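Local structure of type 6 secretion amidase effector 2 (Salmonella typhi, 6WIN) at residues A10-E15 and W86-W91; G111-R114 and T118-R121. The protein probably acts as a type VI secretion toxin, an amidase that cleaves peptide bonds in the peptidoglycan of rival bacteria. One frame throughout, in Å; residues are numbered along the deposited sequence.

Contact 1. Residues A10-E15 and W86-W91; sequences ALQDTE and WVMDQW
Gln12 and Met88 are the closest backbone positions, with Gln12 CA 7.4 Å from Met88 CA, so the loop 10-15 meets strand 84-89 through side chains and not by backbone pairing. The loop folds back on itself in a type II beta turn from Leu11 to Thr14. Leu11 O is gripped twice, by Thr14 N at 3.0 Å and by Thr14 OG1 at 2.7 Å, the hydroxyl lying in the carbonyl plane on a lone pair. Met88, a selenomethionine in this crystal, carries the strand's side of the contact. Its CG stands anti to the backbone N (chi1 -175°), which sends the chain out from the strand; bends at chi2 and chi3 then curl its end against the start of the turn, at Gln12. Leu11 presses on the root of that chain, its CB 3.8 Å and its CD1 3.9 Å from Met88 CG. Leu11 bridges between the sheet and helix 23-30, touching Phe76 of the adjacent strand 74-81 and Tyr30 of the helix; Met88 also touches Leu78 of strand 74-81 and the side chain of Lys102. This helix packed on an antiparallel sheet is consistent with the papain-like fold of NlpC/P60-type amidases. Farther along Met88, the terminal methyl CE rests 3.6 Å from Gln12 N, beside the first peptide within the turn. Gln12 crosses the selenomethionine at about a right angle, and its CB is 3.9 Å from Met88 CE. Bent at chi2, the glutamine chain brings its amide oxygen past SE to accept a hydrogen bond from the backbone N of Lys102, on strand 101-106.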
loop_
_atom_site.group_PDB
_atom_site.type_symbol
_atom_site.label_atom_id
_atom_site.label_comp_id
_atom_site.label_asym_id
_atom_site.label_seq_id
_atom_site.Cartn_x
_atom_site.Cartn_y
_atom_site.Cartn_z
ATOM N N ALA A 10 7.937 6.453 -12.339
ATOM C CA ALA A 10 7.612 7.464 -13.331
ATOM C C ALA A 10 6.263 8.133 -13.085
ATOM O O ALA A 10 5.975 9.154 -13.720
ATOM C CB ALA A 10 7.638 6.837 -14.728
ATOM N N LEU A 11 5.436 7.602 -12.174
ATOM C CA LEU A 11 4.083 8.132 -11.985
ATOM C C LEU A 11 4.045 9.517 -11.336
ATOM O O LEU A 11 2.972 10.137 -11.307
ATOM C CB LEU A 11 3.251 7.179 -11.127
ATOM C CG LEU A 11 2.968 5.783 -11.680
ATOM C CD1 LEU A 11 2.522 4.852 -10.556
ATOM C CD2 LEU A 11 1.920 5.840 -12.786
ATOM N N GLN A 12 5.152 9.995 -10.771
ATOM C CA GLN A 12 5.120 11.292 -10.110
ATOM C C GLN A 12 4.558 12.344 -11.061
ATOM O O GLN A 12 4.943 12.409 -12.229
ATOM C CB GLN A 12 6.515 11.695 -9.645
ATOM C CG GLN A 12 6.595 13.144 -9.163
ATOM C CD GLN A 12 6.122 13.303 -7.723
ATOM O OE1 GLN A 12 5.866 12.316 -7.032
ATOM N NE2 GLN A 12 6.013 14.544 -7.266
ATOM N N ASP A 13 3.595 13.118 -10.568
ATOM C CA ASP A 13 2.988 14.246 -11.247
ATOM C C ASP A 13 1.998 13.825 -12.321
ATOM O O ASP A 13 1.483 14.700 -13.014
ATOM C CB ASP A 13 4.034 15.167 -11.877
ATOM C CG ASP A 13 4.643 16.105 -10.872
ATOM O OD1 ASP A 13 4.106 16.167 -9.746
ATOM O OD2 ASP A 13 5.646 16.775 -11.206
ATOM N N THR A 14 1.702 12.533 -12.478
ATOM C CA THR A 14 0.687 12.175 -13.454
ATOM C C THR A 14 -0.698 12.524 -12.921
ATOM O O THR A 14 -0.890 12.787 -11.731
ATOM C CB THR A 14 0.744 10.685 -13.830
ATOM O OG1 THR A 14 0.669 9.866 -12.653
ATOM C CG2 THR A 14 2.023 10.360 -14.588
ATOM N N GLU A 15 -1.670 12.546 -13.826
ATOM C CA GLU A 15 -3.053 12.772 -13.430
ATOM C C GLU A 15 -3.595 11.555 -12.692
ATOM O O GLU A 15 -3.268 10.416 -13.020
ATOM C CB GLU A 15 -3.915 13.076 -14.653
ATOM C CG GLU A 15 -3.668 14.462 -15.236
ATOM C CD GLU A 15 -3.920 15.551 -14.220
ATOM O OE1 GLU A 15 -5.104 15.793 -13.890
ATOM O OE2 GLU A 15 -2.936 16.147 -13.733
ATOM N N TRP A 86 9.096 5.309 1.469
ATOM C CA TRP A 86 8.578 6.177 0.420
ATOM C C TRP A 86 7.665 5.356 -0.489
ATOM O O TRP A 86 8.065 4.288 -0.954
ATOM C CB TRP A 86 9.728 6.778 -0.386
ATOM C CG TRP A 86 10.391 7.943 0.276
ATOM C CD1 TRP A 86 11.546 7.927 1.010
ATOM C CD2 TRP A 86 9.947 9.300 0.256
ATOM N NE1 TRP A 86 11.847 9.195 1.442
ATOM C CE2 TRP A 86 10.880 10.057 0.997
ATOM C CE3 TRP A 86 8.854 9.954 -0.325
ATOM C CZ2 TRP A 86 10.747 11.432 1.181
ATOM C CZ3 TRP A 86 8.725 11.327 -0.141
ATOM C CH2 TRP A 86 9.668 12.046 0.605
ATOM N N VAL A 87 6.435 5.838 -0.713
ATOM C CA VAL A 87 5.483 5.172 -1.596
ATOM C C VAL A 87 5.017 6.144 -2.677
ATOM O O VAL A 87 5.173 7.359 -2.568
ATOM C CB VAL A 87 4.258 4.606 -0.838
ATOM C CG1 VAL A 87 4.695 3.741 0.351
ATOM C CG2 VAL A 87 3.331 5.737 -0.390
HETATM N N MSE A 88 4.433 5.581 -3.732
HETATM C CA MSE A 88 3.721 6.327 -4.769
HETATM C C MSE A 88 2.221 6.011 -4.691
HETATM O O MSE A 88 1.825 4.829 -4.768
HETATM C CB MSE A 88 4.298 5.967 -6.147
HETATM C CG MSE A 88 3.742 6.748 -7.337
HETATM SE SE MSE A 88 4.446 8.568 -7.359
HETATM C CE MSE A 88 6.378 8.229 -7.912
ATOM N N ASP A 89 1.376 7.027 -4.502
ATOM C CA ASP A 89 -0.037 6.750 -4.276
ATOM C C ASP A 89 -0.914 7.897 -4.765
ATOM O O ASP A 89 -0.451 8.858 -5.388
ATOM C CB ASP A 89 -0.309 6.419 -2.794
ATOM C CG ASP A 89 0.093 7.539 -1.823
ATOM O OD1 ASP A 89 0.498 8.636 -2.257
ATOM O OD2 ASP A 89 -0.013 7.301 -0.596
ATOM N N GLN A 90 -2.210 7.757 -4.504
ATOM C CA GLN A 90 -3.192 8.799 -4.747
ATOM C C GLN A 90 -4.339 8.571 -3.774
ATOM O O GLN A 90 -4.448 7.510 -3.157
ATOM C CB GLN A 90 -3.706 8.776 -6.198
ATOM C CG GLN A 90 -4.853 7.781 -6.406
ATOM C CD GLN A 90 -5.385 7.743 -7.832
ATOM O OE1 GLN A 90 -4.857 8.402 -8.729
ATOM N NE2 GLN A 90 -6.440 6.960 -8.045
ATOM N N TRP A 91 -5.198 9.577 -3.639
ATOM C CA TRP A 91 -6.508 9.398 -3.020
ATOM C C TRP A 91 -7.402 10.552 -3.470
ATOM O O TRP A 91 -6.997 11.405 -4.268
ATOM C CB TRP A 91 -6.423 9.253 -1.490
ATOM C CG TRP A 91 -5.799 10.391 -0.705
ATOM C CD1 TRP A 91 -6.451 11.461 -0.156
ATOM C CD2 TRP A 91 -4.414 10.542 -0.353
ATOM N NE1 TRP A 91 -5.555 12.277 0.502
ATOM C CE2 TRP A 91 -4.299 11.736 0.395
ATOM C CE3 TRP A 91 -3.261 9.786 -0.598
ATOM C CZ2 TRP A 91 -3.073 12.194 0.900
ATOM C CZ3 TRP A 91 -2.039 10.249 -0.095
ATOM C CH2 TRP A 91 -1.961 11.440 0.645
#

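Contact 2. Residues G111-R114 and T118-R121; sequences GSVR and TYIR
Val113 lies over one face of the Tyr119 ring, its CG2 4.0 Å from the ring centroid and 28° off the normal, a CH-pi contact. The valine comes in toward the hydroxyl end of the ring, where its CB is 3.5 Å from Tyr119 CZ. At the ring's edge, in its plane, sits Gly111 O, 3.6 Å from Tyr119 CD1; the same carbonyl accepts a hydrogen bond from Asn125 ND2. The tyrosine is thus flanked on a face and an edge by the segment 111-114, and it also touches Asn125 and Ala128. Arg114 makes a second group of contacts. Its chain runs extended to CD, then bends at chi3 (-95°), which swings the guanidinium back over the segment 118-121. There NE and NH1 both turn to Thr118 OG1, which stands obliquely to the guanidinium, at 2.8 Å from NE and 3.1 Å from NH1, both weak bonds because they are strongly bent. The threonine hydroxyl is also bonded to Asp116 OD1 from the intervening loop. One face of the guanidinium looks onto the peptide joining Tyr119 to Ile120, with Ile120 N offset toward the rim, and Arg114 NH2 approaches Ile120 CG2 to 3.3 Å, the two side chains crossing at about a right angle. Between the backbones, Arg114 N gives Thr118 O a nearly straight bond of 2.9 Å (170°). A water bonded to Ser112 O and Ile120 N bridges the backbones where they stand farther apart. One direct backbone bond, a water bridge and side chains folded across the gap mark an irregular, hairpin-like loop, part of the long connection between strands 101-106 and 129-133.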
loop_
_atom_site.group_PDB
_atom_site.type_symbol
_atom_site.label_atom_id
_atom_site.label_comp_id
_atom_site.label_asym_id
_atom_site.label_seq_id
_atom_site.Cartn_x
_atom_site.Cartn_y
_atom_site.Cartn_z
ATOM N N GLY A 111 4.512 1.867 17.168
ATOM C CA GLY A 111 3.502 1.723 16.134
ATOM C C GLY A 111 3.267 0.311 15.650
ATOM O O GLY A 111 2.581 0.124 14.638
ATOM N N SER A 112 3.802 -0.692 16.339
ATOM C CA SER A 112 3.687 -2.070 15.890
ATOM C C SER A 112 2.255 -2.565 16.049
ATOM O O SER A 112 1.427 -1.953 16.739
ATOM C CB SER A 112 4.652 -2.969 16.665
ATOM O OG SER A 112 6.002 -2.617 16.386
ATOM N N VAL A 113 1.970 -3.689 15.385
ATOM C CA VAL A 113 0.628 -4.254 15.385
ATOM C C VAL A 113 0.184 -4.561 16.817
ATOM O O VAL A 113 0.973 -5.017 17.656
ATOM C CB VAL A 113 0.593 -5.505 14.484
ATOM C CG1 VAL A 113 1.347 -6.685 15.126
ATOM C CG2 VAL A 113 -0.826 -5.905 14.182
ATOM N N ARG A 114 -1.085 -4.276 17.104
ATOM C CA ARG A 114 -1.690 -4.571 18.396
ATOM C C ARG A 114 -2.322 -5.966 18.386
ATOM O O ARG A 114 -2.438 -6.614 17.343
ATOM C CB ARG A 114 -2.733 -3.507 18.750
ATOM C CG ARG A 114 -2.274 -2.045 18.512
ATOM C CD ARG A 114 -3.398 -1.053 18.826
ATOM N NE ARG A 114 -4.171 -0.660 17.644
ATOM C CZ ARG A 114 -4.761 0.523 17.489
ATOM N NH1 ARG A 114 -5.453 0.787 16.386
ATOM N NH2 ARG A 114 -4.673 1.440 18.448
ATOM N N THR A 118 -4.777 -4.464 14.716
ATOM C CA THR A 118 -4.877 -3.101 14.202
ATOM C C THR A 118 -3.589 -2.318 14.451
ATOM O O THR A 118 -2.711 -2.731 15.218
ATOM C CB THR A 118 -6.057 -2.366 14.845
ATOM O OG1 THR A 118 -5.875 -2.331 16.266
ATOM C CG2 THR A 118 -7.362 -3.063 14.541
ATOM N N TYR A 119 -3.504 -1.147 13.802
ATOM C CA TYR A 119 -2.368 -0.237 13.877
ATOM C C TYR A 119 -2.874 1.181 14.105
ATOM O O TYR A 119 -3.845 1.602 13.469
ATOM C CB TYR A 119 -1.535 -0.235 12.579
ATOM C CG TYR A 119 -0.914 -1.549 12.173
ATOM C CD1 TYR A 119 0.417 -1.820 12.464
ATOM C CD2 TYR A 119 -1.644 -2.501 11.469
ATOM C CE1 TYR A 119 0.999 -3.004 12.086
ATOM C CE2 TYR A 119 -1.072 -3.696 11.092
ATOM C CZ TYR A 119 0.252 -3.939 11.403
ATOM O OH TYR A 119 0.840 -5.117 11.029
ATOM N N ILE A 120 -2.214 1.923 15.004
ATOM C CA ILE A 120 -2.503 3.352 15.124
ATOM C C ILE A 120 -2.182 4.047 13.800
ATOM O O ILE A 120 -1.233 3.678 13.097
ATOM C CB ILE A 120 -1.710 4.003 16.273
ATOM C CG1 ILE A 120 -0.205 3.790 16.075
ATOM C CG2 ILE A 120 -2.141 3.447 17.611
ATOM C CD1 ILE A 120 0.652 4.939 16.599
ATOM N N ARG A 121 -2.989 5.059 13.465
ATOM C CA ARG A 121 -2.828 5.903 12.270
ATOM C C ARG A 121 -2.417 5.082 11.046
ATOM O O ARG A 121 -1.431 5.371 10.361
ATOM C CB ARG A 121 -1.836 7.039 12.540
ATOM C CG ARG A 121 -2.270 7.946 13.684
ATOM C CD ARG A 121 -1.083 8.497 14.467
ATOM N NE ARG A 121 -0.201 9.280 13.610
ATOM C CZ ARG A 121 0.959 9.803 13.991
ATOM N NH1 ARG A 121 1.690 10.489 13.116
ATOM N NH2 ARG A 121 1.390 9.644 15.238
HETATM O O HOH W 1 -0.228 0.317 16.530
#

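How the contacts relate
Contact 1 closes along the chain before contact 2 opens. Their centres are about 25 Å apart on opposite sides of the chain's centre, and their nearest atoms are about 11 Å apart, so they do not touch. The link between them is strand 101-106, an outermost strand of the six-stranded antiparallel sheet: it pairs with strand 84-89 of contact 1, and the chain leaving it enters the loop that holds contact 2 before returning to the sheet at strand 129-133. Contact 1 therefore packs the N-terminal loop against strand 84-89 in a buried contact, whereas contact 2 lies within a partly buried loop excursion between two strands of the sheet.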